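Local coordinates for protein N-methyltransferase (Streptoalloteichus sp. ATCC 53650, PDB 5BSZ) that probably transfers a methyl group from S-adenosylmethionine to the amino group of a deoxysugar destined for kedarcidin, at residues Val37-Arg42 with Leu65-Phe69; Val54-Thr58 with Ala73-Leu77; Asp98-Phe102 with Arg129-Met134; Ala119-Thr124 with Gln206-Phe211. Where two conformers were deposited one is given. Residue numbers count along the deposited sequence, not the author numbering.

Contact 1. Residues Val37-Arg42 with Leu65-Phe69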
# COMPACT_ATOMS: atom_id res chain seq x y z
N VAL A 37 15.95 -37.89 1.93
CA VAL A 37 14.96 -38.70 1.21
C VAL A 37 15.66 -39.96 0.64
O VAL A 37 15.19 -41.07 0.86
CB VAL A 37 14.33 -37.90 0.04
CG1 VAL A 37 13.39 -38.81 -0.77
CG2 VAL A 37 13.56 -36.68 0.57
N ARG A 38 16.77 -39.77 -0.05
CA ARG A 38 17.49 -40.87 -0.70
C ARG A 38 17.80 -41.98 0.33
O ARG A 38 17.54 -43.17 0.13
CB ARG A 38 18.79 -40.36 -1.35
CG ARG A 38 19.65 -41.48 -1.96
CD ARG A 38 21.10 -41.07 -2.20
NE ARG A 38 21.80 -41.17 -0.93
CZ ARG A 38 22.17 -42.32 -0.36
NH1 ARG A 38 22.06 -43.48 -1.01
NH2 ARG A 38 22.70 -42.29 0.86
N ARG A 39 18.33 -41.54 1.46
CA ARG A 39 18.81 -42.43 2.52
C ARG A 39 17.68 -43.20 3.15
O ARG A 39 17.75 -44.43 3.28
CB ARG A 39 19.56 -41.60 3.57
CG ARG A 39 20.17 -42.37 4.73
CD ARG A 39 20.61 -41.41 5.83
NE ARG A 39 20.08 -41.89 7.10
CZ ARG A 39 20.66 -41.73 8.29
NH1 ARG A 39 20.08 -42.23 9.37
NH2 ARG A 39 21.79 -41.05 8.40
N VAL A 40 16.62 -42.51 3.56
CA VAL A 40 15.49 -43.15 4.21
C VAL A 40 14.78 -44.14 3.25
O VAL A 40 14.31 -45.21 3.63
CB VAL A 40 14.48 -42.08 4.71
CG1 VAL A 40 13.16 -42.72 5.04
CG2 VAL A 40 15.02 -41.31 5.92
N VAL A 41 14.66 -43.76 1.98
CA VAL A 41 14.07 -44.64 0.95
C VAL A 41 14.97 -45.89 0.68
O VAL A 41 14.49 -47.01 0.70
CB VAL A 41 13.85 -43.85 -0.36
CG1 VAL A 41 13.52 -44.78 -1.54
CG2 VAL A 41 12.69 -42.86 -0.15
N ARG A 42 16.26 -45.68 0.45
CA ARG A 42 17.14 -46.80 0.11
C ARG A 42 17.33 -47.76 1.27
O ARG A 42 17.40 -48.98 1.05
CB ARG A 42 18.44 -46.30 -0.46
CG ARG A 42 18.30 -45.68 -1.85
CD ARG A 42 18.19 -46.78 -2.91
NE ARG A 42 18.03 -46.24 -4.27
CZ ARG A 42 18.97 -45.63 -4.96
NH1 ARG A 42 20.19 -45.44 -4.49
NH2 ARG A 42 18.73 -45.18 -6.18
N LEU A 65 17.54 -35.35 -6.76
CA LEU A 65 17.12 -36.71 -6.60
C LEU A 65 17.21 -37.56 -7.88
O LEU A 65 17.38 -38.77 -7.80
CB LEU A 65 15.71 -36.68 -6.08
CG LEU A 65 15.68 -36.32 -4.57
CD1 LEU A 65 14.29 -35.79 -4.29
CD2 LEU A 65 15.92 -37.48 -3.64
N VAL A 66 17.11 -36.93 -9.05
CA VAL A 66 16.97 -37.67 -10.27
C VAL A 66 18.20 -38.52 -10.59
O VAL A 66 18.05 -39.51 -11.29
CB VAL A 66 16.64 -36.86 -11.55
CG1 VAL A 66 15.26 -36.24 -11.49
CG2 VAL A 66 17.77 -35.89 -11.94
N GLU A 67 19.38 -38.15 -10.11
CA GLU A 67 20.57 -39.01 -10.31
C GLU A 67 20.32 -40.39 -9.71
O GLU A 67 20.77 -41.45 -10.21
CB GLU A 67 21.80 -38.44 -9.61
CG GLU A 67 21.83 -36.93 -9.43
CD GLU A 67 23.20 -36.47 -8.94
OE1 GLU A 67 23.46 -35.26 -9.10
OE2 GLU A 67 24.00 -37.29 -8.42
N HIS A 68 19.60 -40.39 -8.60
CA HIS A 68 19.39 -41.65 -7.87
C HIS A 68 18.09 -42.30 -8.28
O HIS A 68 17.95 -43.52 -8.21
CB HIS A 68 19.49 -41.39 -6.36
CG HIS A 68 20.78 -40.73 -5.98
ND1 HIS A 68 22.00 -41.35 -6.18
CD2 HIS A 68 21.06 -39.47 -5.55
CE1 HIS A 68 22.97 -40.52 -5.84
NE2 HIS A 68 22.43 -39.38 -5.44
N PHE A 69 17.12 -41.47 -8.66
CA PHE A 69 15.77 -41.93 -8.92
C PHE A 69 15.43 -41.45 -10.32
O PHE A 69 14.68 -40.49 -10.49
CB PHE A 69 14.78 -41.41 -7.88
CG PHE A 69 15.12 -41.84 -6.47
CD1 PHE A 69 14.80 -43.10 -6.02
CD2 PHE A 69 15.77 -40.96 -5.62
CE1 PHE A 69 15.13 -43.49 -4.73
CE2 PHE A 69 16.11 -41.32 -4.34
CZ PHE A 69 15.79 -42.59 -3.88
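Leu65 opens the second segment at the end of helix 60-65. Its side chain meets helix 30-44, with Leu65 CD2 4.0 Å from Val37 CB. Arg38 and Leu65 have the closest CA atoms of the pair, 7.2 Å apart. The chain then turns, with Phe69 N and His68 N both bonded to Leu65 O, and this turn carries Val66 and Glu67 clear of the helix. His68 comes back toward it. Arg38 CD lies over the face of the His68 ring, 3.8 Å from its centroid, a CH-pi contact. The guanidinium of Arg38 itself is held by Glu35. Arg42 NH2 approaches His68 O to 2.7 Å, but the angle is poor for a hydrogen bond; Arg42 NE is hydrogen-bonded to Ala48 O. The Phe69 ring lies against the helix. Phe69 CE1 touches Val41 CG1 at 3.8 Å, Phe69 CE2 lies 3.9 Å from Arg38 CA, and Phe69 CZ sits over one face of the Arg42 guanidinium. Phe69 and Val37 also rest on Leu51 of strand 50-54. Here helix 30-44 packs on the turn that leads from helix 60-65 into strand 71-76, on the sheet of a Rossmann-like, class I methyltransferase fold.

Contact 2. Residues Val54-Thr58 with Ala73-Leu77. With SAH (S-adenosyl-L-homocysteine), chain B.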
# COMPACT_ATOMS: atom_id res chain seq x y z
N VAL A 54 5.79 -34.23 -4.33
CA VAL A 54 4.48 -33.59 -4.26
C VAL A 54 4.62 -32.19 -3.64
O VAL A 54 5.17 -32.05 -2.55
CB VAL A 54 3.48 -34.42 -3.46
CG1 VAL A 54 2.15 -33.73 -3.35
CG2 VAL A 54 3.34 -35.81 -4.08
N ALA A 55 4.12 -31.18 -4.37
CA ALA A 55 4.36 -29.75 -4.11
C ALA A 55 5.81 -29.40 -4.24
O ALA A 55 6.40 -28.81 -3.33
CB ALA A 55 3.77 -29.28 -2.77
N CYS A 56 6.35 -29.71 -5.42
CA CYS A 56 7.76 -29.69 -5.68
C CYS A 56 8.34 -28.27 -5.91
O CYS A 56 9.54 -28.11 -6.01
CB CYS A 56 8.06 -30.64 -6.83
SG CYS A 56 7.36 -30.08 -8.42
N GLY A 57 7.54 -27.23 -5.98
CA GLY A 57 8.09 -25.85 -6.16
C GLY A 57 8.90 -25.77 -7.46
O GLY A 57 8.45 -26.27 -8.50
N THR A 58 10.10 -25.23 -7.37
CA THR A 58 10.98 -24.99 -8.53
C THR A 58 11.56 -26.30 -9.07
O THR A 58 12.24 -26.27 -10.08
CB THR A 58 12.22 -24.15 -8.15
OG1 THR A 58 12.99 -24.85 -7.16
CG2 THR A 58 11.84 -22.85 -7.57
N ALA A 73 8.95 -37.72 -11.08
CA ALA A 73 7.91 -36.77 -11.46
C ALA A 73 7.66 -35.78 -10.33
O ALA A 73 8.05 -36.03 -9.17
CB ALA A 73 6.58 -37.45 -11.80
N GLY A 74 7.00 -34.70 -10.70
CA GLY A 74 6.54 -33.72 -9.70
C GLY A 74 5.05 -33.45 -9.77
O GLY A 74 4.42 -33.70 -10.81
N VAL A 75 4.50 -32.91 -8.69
CA VAL A 75 3.13 -32.40 -8.67
C VAL A 75 3.24 -30.99 -8.11
O VAL A 75 3.96 -30.78 -7.10
CB VAL A 75 2.22 -33.25 -7.78
CG1 VAL A 75 1.00 -32.49 -7.31
CG2 VAL A 75 1.78 -34.51 -8.53
N GLU A 76 2.62 -30.03 -8.80
CA GLU A 76 2.64 -28.61 -8.35
C GLU A 76 1.33 -27.95 -8.80
O GLU A 76 0.96 -28.07 -9.98
CB GLU A 76 3.83 -27.96 -9.04
CG GLU A 76 4.50 -26.73 -8.47
CD GLU A 76 4.07 -26.22 -7.13
OE1 GLU A 76 4.80 -26.42 -6.16
OE2 GLU A 76 3.03 -25.53 -7.10
N LEU A 77 0.62 -27.30 -7.89
CA LEU A 77 -0.61 -26.59 -8.22
C LEU A 77 -0.38 -25.29 -8.92
O LEU A 77 -1.21 -24.85 -9.70
CB LEU A 77 -1.53 -26.41 -7.02
CG LEU A 77 -2.93 -25.85 -7.26
CD1 LEU A 77 -3.66 -26.80 -8.23
CD2 LEU A 77 -3.61 -25.75 -5.92
N SAH B . 8.61 -28.77 -1.61
CA SAH B . 9.10 -27.46 -2.17
CB SAH B . 8.03 -26.35 -2.21
CG SAH B . 8.02 -25.21 -1.21
SD SAH B . 6.78 -23.97 -1.36
C SAH B . 10.37 -27.17 -1.43
O SAH B . 10.75 -27.80 -0.44
OXT SAH B . 11.13 -26.39 -1.90
C5' SAH B . 5.22 -24.81 -1.21
C4' SAH B . 4.72 -25.21 -2.61
O4' SAH B . 3.48 -25.95 -2.51
C3' SAH B . 4.37 -24.01 -3.49
O3' SAH B . 5.14 -24.11 -4.68
C2' SAH B . 2.89 -24.11 -3.85
O2' SAH B . 2.62 -23.72 -5.22
C1' SAH B . 2.61 -25.56 -3.57
N9 SAH B . 1.22 -25.88 -3.19
C8 SAH B . 0.40 -25.17 -2.36
N7 SAH B . -0.81 -25.76 -2.28
C5 SAH B . -0.76 -26.84 -3.11
C6 SAH B . -1.72 -27.87 -3.50
N6 SAH B . -2.94 -27.80 -2.93
N1 SAH B . -1.28 -28.83 -4.34
C2 SAH B . -0.06 -28.83 -4.89
N3 SAH B . 0.88 -27.91 -4.58
C4 SAH B . 0.58 -26.92 -3.71
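Glu76 is the polar centre. Glu76 OE1 accepts a hydrogen bond from Gly57 N at 2.9 Å and another from the ribose O3' of S-adenosyl-L-homocysteine at 2.8 Å. Glu76 OE2 accepts from O2' of the ligand at 2.6 Å and also takes Ser78 N. One carboxylate thus grips both ribose hydroxyls and the glycine loop. Ala55 O receives the amino group N of the ligand at 2.8 Å. Between the backbones, Val75 O accepts from Cys56 N at 3.1 Å and, weakly, from Ala55 N at 2.8 Å. Val54 and Val75 form a parallel bridge with CA atoms 4.8 Å apart, and their CG1 atoms meet at 4.3 Å on one face of the sheet. Cys56 SG packs 3.9 Å from Gly74 CA, where a side chain at Gly74 would clash. Gly57 has positive phi, and a CB there would crowd the ligand. A glycine-containing loop after strand 50-54, the first of the Rossmann-like sheet, with an acidic residue near the C-terminal end of the next strand, is the cofactor-binding signature of class I methyltransferases.

Contact 3. Residues Asp98-Phe102 with Arg129-Met134; sequences DMFDF and RAVRAM. With SAH (S-adenosyl-L-homocysteine), chain B.
In this Rossmann-like methyltransferase domain, the adenine-binding turn after strand 94-96 packs on helix 124-135. Residues 98-101 form a type I beta turn, with Asp101 N bonded to Asp98 O at 3.0 Å. Asp98 OD1 also accepts from Phe100 N at 3.0 Å, an Asx turn. Residues 129-134 are regular helix. The closest CA pairs are Phe100 with Ala130 at 4.3 Å and Asp101 with Ala133 at 5.8 Å. Two alanines permit this approach. Ala133 CB is a bump pointing into a hollow of the turn, walled by Met99 O (4.0 Å), Asp101 CA (4.5 Å) and Phe102 CE1 (3.8 Å); chi1 p brings the Phe102 ring there. Ala130 is a low surface for Phe100, whose chi1 m sets CD1 3.8 Å from Ala130 CB. Beside the alanines, Met99 CE (chi1 p) meets Met134 CE at 4.2 Å, where both side chains also touch strands 50-54 and 110-113. At the exposed end, Arg129 NH2 lies 3.5 Å from Asp101 CB, with Phe100 O over the guanidinium face. The Asp101 carboxylate pairs with Arg136. The turn also reads the adenine of S-adenosyl-L-homocysteine: its N6 donates to Asp98 OD1 at 2.9 Å, and Met99 N donates to its N1 at 2.9 Å.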
# COMPACT_ATOMS: atom_id res chain seq x y z
N ASP A 98 -3.60 -30.88 -7.52
CA ASP A 98 -3.87 -30.62 -6.13
C ASP A 98 -3.41 -31.81 -5.28
O ASP A 98 -3.90 -32.95 -5.41
CB ASP A 98 -5.35 -30.36 -5.95
CG ASP A 98 -5.72 -29.99 -4.52
OD1 ASP A 98 -4.83 -29.86 -3.62
OD2 ASP A 98 -6.94 -29.98 -4.32
N MET A 99 -2.47 -31.51 -4.40
CA MET A 99 -1.86 -32.54 -3.53
C MET A 99 -2.91 -33.22 -2.69
O MET A 99 -2.69 -34.34 -2.21
CB MET A 99 -0.78 -31.92 -2.59
CG MET A 99 -1.28 -30.82 -1.68
SD MET A 99 -0.05 -29.83 -0.70
CE MET A 99 0.59 -31.28 0.02
N PHE A 100 -4.04 -32.56 -2.47
CA PHE A 100 -5.09 -33.10 -1.62
C PHE A 100 -5.92 -34.18 -2.27
O PHE A 100 -6.57 -34.95 -1.57
CB PHE A 100 -6.00 -31.99 -1.07
CG PHE A 100 -5.22 -31.05 -0.22
CD1 PHE A 100 -4.56 -31.53 0.89
CD2 PHE A 100 -5.02 -29.75 -0.63
CE1 PHE A 100 -3.75 -30.70 1.61
CE2 PHE A 100 -4.21 -28.91 0.12
CZ PHE A 100 -3.59 -29.39 1.22
N ASP A 101 -5.96 -34.18 -3.60
CA ASP A 101 -6.70 -35.21 -4.32
C ASP A 101 -6.22 -35.20 -5.78
O ASP A 101 -6.54 -34.28 -6.56
CB ASP A 101 -8.19 -34.92 -4.19
CG ASP A 101 -9.04 -36.00 -4.85
OD1 ASP A 101 -9.87 -35.68 -5.70
OD2 ASP A 101 -8.72 -37.18 -4.63
N PHE A 102 -5.26 -36.07 -6.06
CA PHE A 102 -4.67 -36.18 -7.40
C PHE A 102 -4.53 -37.70 -7.68
O PHE A 102 -4.56 -38.54 -6.77
CB PHE A 102 -3.32 -35.45 -7.50
CG PHE A 102 -2.21 -36.07 -6.69
CD1 PHE A 102 -2.01 -35.74 -5.36
CD2 PHE A 102 -1.35 -37.00 -7.27
CE1 PHE A 102 -1.03 -36.36 -4.60
CE2 PHE A 102 -0.37 -37.61 -6.53
CZ PHE A 102 -0.19 -37.29 -5.19
N ARG A 129 -6.35 -36.87 3.88
CA ARG A 129 -6.62 -36.98 2.44
C ARG A 129 -5.38 -36.86 1.57
O ARG A 129 -5.21 -37.65 0.62
CB ARG A 129 -7.65 -35.96 1.95
CG ARG A 129 -8.95 -36.61 1.52
CD ARG A 129 -10.08 -35.61 1.41
NE ARG A 129 -9.68 -34.50 0.57
CZ ARG A 129 -9.99 -34.39 -0.71
NH1 ARG A 129 -10.70 -35.33 -1.33
NH2 ARG A 129 -9.56 -33.33 -1.36
N ALA A 130 -4.54 -35.86 1.87
CA ALA A 130 -3.23 -35.73 1.20
C ALA A 130 -2.37 -37.00 1.35
O ALA A 130 -1.72 -37.43 0.44
CB ALA A 130 -2.42 -34.54 1.73
N VAL A 131 -2.29 -37.56 2.55
CA VAL A 131 -1.41 -38.69 2.78
C VAL A 131 -1.97 -39.92 2.07
O VAL A 131 -1.21 -40.75 1.52
CB VAL A 131 -1.24 -38.92 4.29
CG1 VAL A 131 -0.49 -40.20 4.57
CG2 VAL A 131 -0.49 -37.72 4.89
N ARG A 132 -3.29 -40.04 2.05
CA ARG A 132 -3.91 -41.10 1.27
C ARG A 132 -3.59 -40.99 -0.23
O ARG A 132 -3.30 -42.00 -0.91
CB ARG A 132 -5.41 -41.12 1.52
CG ARG A 132 -6.05 -42.49 1.36
CD ARG A 132 -7.07 -42.78 2.49
NE ARG A 132 -7.80 -41.56 2.88
CZ ARG A 132 -7.92 -41.03 4.10
NH1 ARG A 132 -7.40 -41.60 5.21
NH2 ARG A 132 -8.60 -39.86 4.19
N ALA A 133 -3.70 -39.78 -0.76
CA ALA A 133 -3.48 -39.60 -2.18
C ALA A 133 -2.03 -39.94 -2.50
O ALA A 133 -1.81 -40.52 -3.54
CB ALA A 133 -3.77 -38.18 -2.64
N MET A 134 -1.07 -39.49 -1.68
CA MET A 134 0.32 -39.93 -1.77
C MET A 134 0.51 -41.46 -1.72
O MET A 134 1.19 -42.01 -2.57
CB MET A 134 1.25 -39.27 -0.72
CG MET A 134 1.34 -37.75 -0.97
SD MET A 134 2.13 -36.97 0.45
CE MET A 134 1.67 -35.30 -0.01
N SAH B . 8.61 -28.77 -1.61
CA SAH B . 9.10 -27.46 -2.17
CB SAH B . 8.03 -26.35 -2.21
CG SAH B . 8.02 -25.21 -1.21
SD SAH B . 6.78 -23.97 -1.36
C SAH B . 10.37 -27.17 -1.43
O SAH B . 10.75 -27.80 -0.44
OXT SAH B . 11.13 -26.39 -1.90
C5' SAH B . 5.22 -24.81 -1.21
C4' SAH B . 4.72 -25.21 -2.61
O4' SAH B . 3.48 -25.95 -2.51
C3' SAH B . 4.37 -24.01 -3.49
O3' SAH B . 5.14 -24.11 -4.68
C2' SAH B . 2.89 -24.11 -3.85
O2' SAH B . 2.62 -23.72 -5.22
C1' SAH B . 2.61 -25.56 -3.57
N9 SAH B . 1.22 -25.88 -3.19
C8 SAH B . 0.40 -25.17 -2.36
N7 SAH B . -0.81 -25.76 -2.28
C5 SAH B . -0.76 -26.84 -3.11
C6 SAH B . -1.72 -27.87 -3.50
N6 SAH B . -2.94 -27.80 -2.93
N1 SAH B . -1.28 -28.83 -4.34
C2 SAH B . -0.06 -28.83 -4.89
N3 SAH B . 0.88 -27.91 -4.58
C4 SAH B . 0.58 -26.92 -3.71

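Contact 4. Residues Ala119-Thr124 with Gln206-Phe211. With SAH (S-adenosyl-L-homocysteine), chain B; EDO (1,2-ethanediol), chain C.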
# COMPACT_ATOMS: atom_id res chain seq x y z
N ALA A 119 1.48 -29.09 5.33
CA ALA A 119 0.75 -28.32 6.35
C ALA A 119 0.02 -27.16 5.74
O ALA A 119 -0.68 -26.42 6.41
CB ALA A 119 1.73 -27.83 7.42
N TYR A 120 -0.03 -27.07 4.42
CA TYR A 120 -1.18 -26.44 3.79
C TYR A 120 -2.52 -27.10 4.12
O TYR A 120 -3.55 -26.45 4.02
CB TYR A 120 -1.00 -26.38 2.26
CG TYR A 120 -0.01 -25.36 1.72
CD1 TYR A 120 -0.45 -24.21 1.06
CD2 TYR A 120 1.32 -25.50 1.89
CE1 TYR A 120 0.44 -23.28 0.54
CE2 TYR A 120 2.23 -24.57 1.40
CZ TYR A 120 1.78 -23.46 0.75
OH TYR A 120 2.72 -22.60 0.27
N ALA A 121 -2.51 -28.37 4.52
CA ALA A 121 -3.72 -29.00 4.99
C ALA A 121 -4.26 -28.18 6.15
O ALA A 121 -3.51 -27.86 7.06
CB ALA A 121 -3.45 -30.42 5.44
N ALA A 122 -5.56 -27.93 6.13
CA ALA A 122 -6.16 -27.05 7.14
C ALA A 122 -6.58 -27.79 8.42
O ALA A 122 -6.70 -27.15 9.46
CB ALA A 122 -7.32 -26.30 6.53
N ASP A 123 -6.76 -29.11 8.37
CA ASP A 123 -7.22 -29.90 9.53
C ASP A 123 -6.82 -31.35 9.31
O ASP A 123 -6.28 -31.71 8.25
CB ASP A 123 -8.74 -29.78 9.73
CG ASP A 123 -9.53 -30.16 8.47
OD1 ASP A 123 -9.22 -31.18 7.81
OD2 ASP A 123 -10.44 -29.40 8.09
N THR A 124 -7.02 -32.16 10.34
CA THR A 124 -6.60 -33.56 10.34
C THR A 124 -7.19 -34.40 9.22
O THR A 124 -6.52 -35.28 8.65
CB THR A 124 -6.94 -34.18 11.71
OG1 THR A 124 -6.27 -33.41 12.71
CG2 THR A 124 -6.42 -35.58 11.79
N GLN A 206 0.60 -16.15 4.55
CA GLN A 206 0.22 -17.55 4.37
C GLN A 206 0.19 -18.25 5.73
O GLN A 206 1.02 -18.00 6.60
CB GLN A 206 1.12 -18.26 3.35
CG GLN A 206 2.37 -18.95 3.88
CD GLN A 206 3.27 -19.57 2.80
OE1 GLN A 206 4.06 -18.87 2.15
NE2 GLN A 206 3.21 -20.88 2.66
N ASP A 207 -0.81 -19.11 5.87
CA ASP A 207 -1.01 -19.94 7.06
C ASP A 207 -0.52 -21.37 6.79
O ASP A 207 -0.70 -21.90 5.70
CB ASP A 207 -2.50 -19.95 7.37
CG ASP A 207 -3.03 -18.63 7.98
OD1 ASP A 207 -2.22 -17.86 8.48
OD2 ASP A 207 -4.28 -18.46 8.02
N LEU A 208 0.05 -22.00 7.82
CA LEU A 208 0.31 -23.42 7.88
C LEU A 208 -0.23 -23.99 9.19
O LEU A 208 -0.10 -23.33 10.25
CB LEU A 208 1.82 -23.63 7.83
CG LEU A 208 2.55 -23.21 6.53
CD1 LEU A 208 4.04 -23.19 6.70
CD2 LEU A 208 2.17 -24.14 5.38
N THR A 209 -0.83 -25.18 9.13
CA THR A 209 -1.36 -25.80 10.35
C THR A 209 -0.24 -26.43 11.19
O THR A 209 0.65 -27.06 10.66
CB THR A 209 -2.37 -26.87 9.98
OG1 THR A 209 -3.30 -26.23 9.14
CG2 THR A 209 -3.07 -27.45 11.22
N LEU A 210 -0.30 -26.27 12.52
CA LEU A 210 0.57 -26.92 13.44
C LEU A 210 -0.04 -28.24 13.91
O LEU A 210 -0.99 -28.23 14.72
CB LEU A 210 0.86 -25.98 14.62
CG LEU A 210 1.44 -24.61 14.27
CD1 LEU A 210 1.38 -23.62 15.44
CD2 LEU A 210 2.85 -24.80 13.77
N PHE A 211 0.38 -29.35 13.30
CA PHE A 211 -0.17 -30.66 13.69
C PHE A 211 0.74 -31.34 14.68
O PHE A 211 1.96 -31.35 14.51
CB PHE A 211 -0.32 -31.62 12.50
CG PHE A 211 -1.27 -31.18 11.45
CD1 PHE A 211 -0.82 -30.70 10.25
CD2 PHE A 211 -2.64 -31.33 11.63
CE1 PHE A 211 -1.72 -30.32 9.27
CE2 PHE A 211 -3.53 -30.98 10.66
CZ PHE A 211 -3.08 -30.49 9.44
N SAH B . 8.61 -28.77 -1.61
CA SAH B . 9.10 -27.46 -2.17
CB SAH B . 8.03 -26.35 -2.21
CG SAH B . 8.02 -25.21 -1.21
SD SAH B . 6.78 -23.97 -1.36
C SAH B . 10.37 -27.17 -1.43
O SAH B . 10.75 -27.80 -0.44
OXT SAH B . 11.13 -26.39 -1.90
C5' SAH B . 5.22 -24.81 -1.21
C4' SAH B . 4.72 -25.21 -2.61
O4' SAH B . 3.48 -25.95 -2.51
C3' SAH B . 4.37 -24.01 -3.49
O3' SAH B . 5.14 -24.11 -4.68
C2' SAH B . 2.89 -24.11 -3.85
O2' SAH B . 2.62 -23.72 -5.22
C1' SAH B . 2.61 -25.56 -3.57
N9 SAH B . 1.22 -25.88 -3.19
C8 SAH B . 0.40 -25.17 -2.36
N7 SAH B . -0.81 -25.76 -2.28
C5 SAH B . -0.76 -26.84 -3.11
C6 SAH B . -1.72 -27.87 -3.50
N6 SAH B . -2.94 -27.80 -2.93
N1 SAH B . -1.28 -28.83 -4.34
C2 SAH B . -0.06 -28.83 -4.89
N3 SAH B . 0.88 -27.91 -4.58
C4 SAH B . 0.58 -26.92 -3.71
C1 EDO C . -5.07 -16.12 5.07
O1 EDO C . -5.17 -17.51 5.47
C2 EDO C . -6.27 -15.23 5.48
O2 EDO C . -7.46 -15.91 5.93
O HOH W 1 -5.88 -24.82 10.23
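Thr209 makes two hydrogen bonds across the segments. Thr209 N donates to Ala119 O at 3.0 Å, and Thr209 OG1 donates to Ala121 O at 2.7 Å. A water also bridges them, donating to Ala122 O at 2.6 Å and to Thr209 OG1 at 3.1 Å. Ala119 O additionally receives a CA-H...O contact from Leu208 CA at 3.5 Å. Among apolar contacts, Ala119 CB meets Leu208 CB at 4.2 Å, Tyr120 CD2 meets Leu208 CD2 at 3.8 Å, and Ala121 CB meets Phe211 CZ at 4.0 Å. The Phe211 ring sets its edge against the backbone at Asp123 and Thr124. Tyr120 faces the cofactor pocket, with C8 of S-adenosyl-L-homocysteine over its ring, 3.5 Å from Tyr120 CE1. Thr209 OG1 also bonds to His2 of a second subunit. The contact thus joins the loop leading into helix 124-135, which Asp123 N-caps, to strand 198-209 of the antiparallel sheet, which pairs with strand 184-195.

Following the chain from the N terminus, helix 30-44 supplies the first half of contact 1. Strand 50-54 then leads to the first half of contact 2. Residues 65-69 close contact 1 before 73-77 close contact 2, so these two cross, tying helix 30-44 to the first beta-alpha-beta unit. Contact 3 opens after strand 94-96. Contact 4 opens at 119-124, before 129-134 close contact 3, so these also cross; contact 4 closes only at the last strand of the antiparallel sheet, 82 residues on. Val54 packs on Met99, Phe102 and Met134, joining contacts 2 and 3. Phe100 touches Tyr120 and Ala121, joining 3 and 4. Contacts 2, 3 and 4 all touch the bound S-adenosyl-L-homocysteine, while contact 1 lies apart.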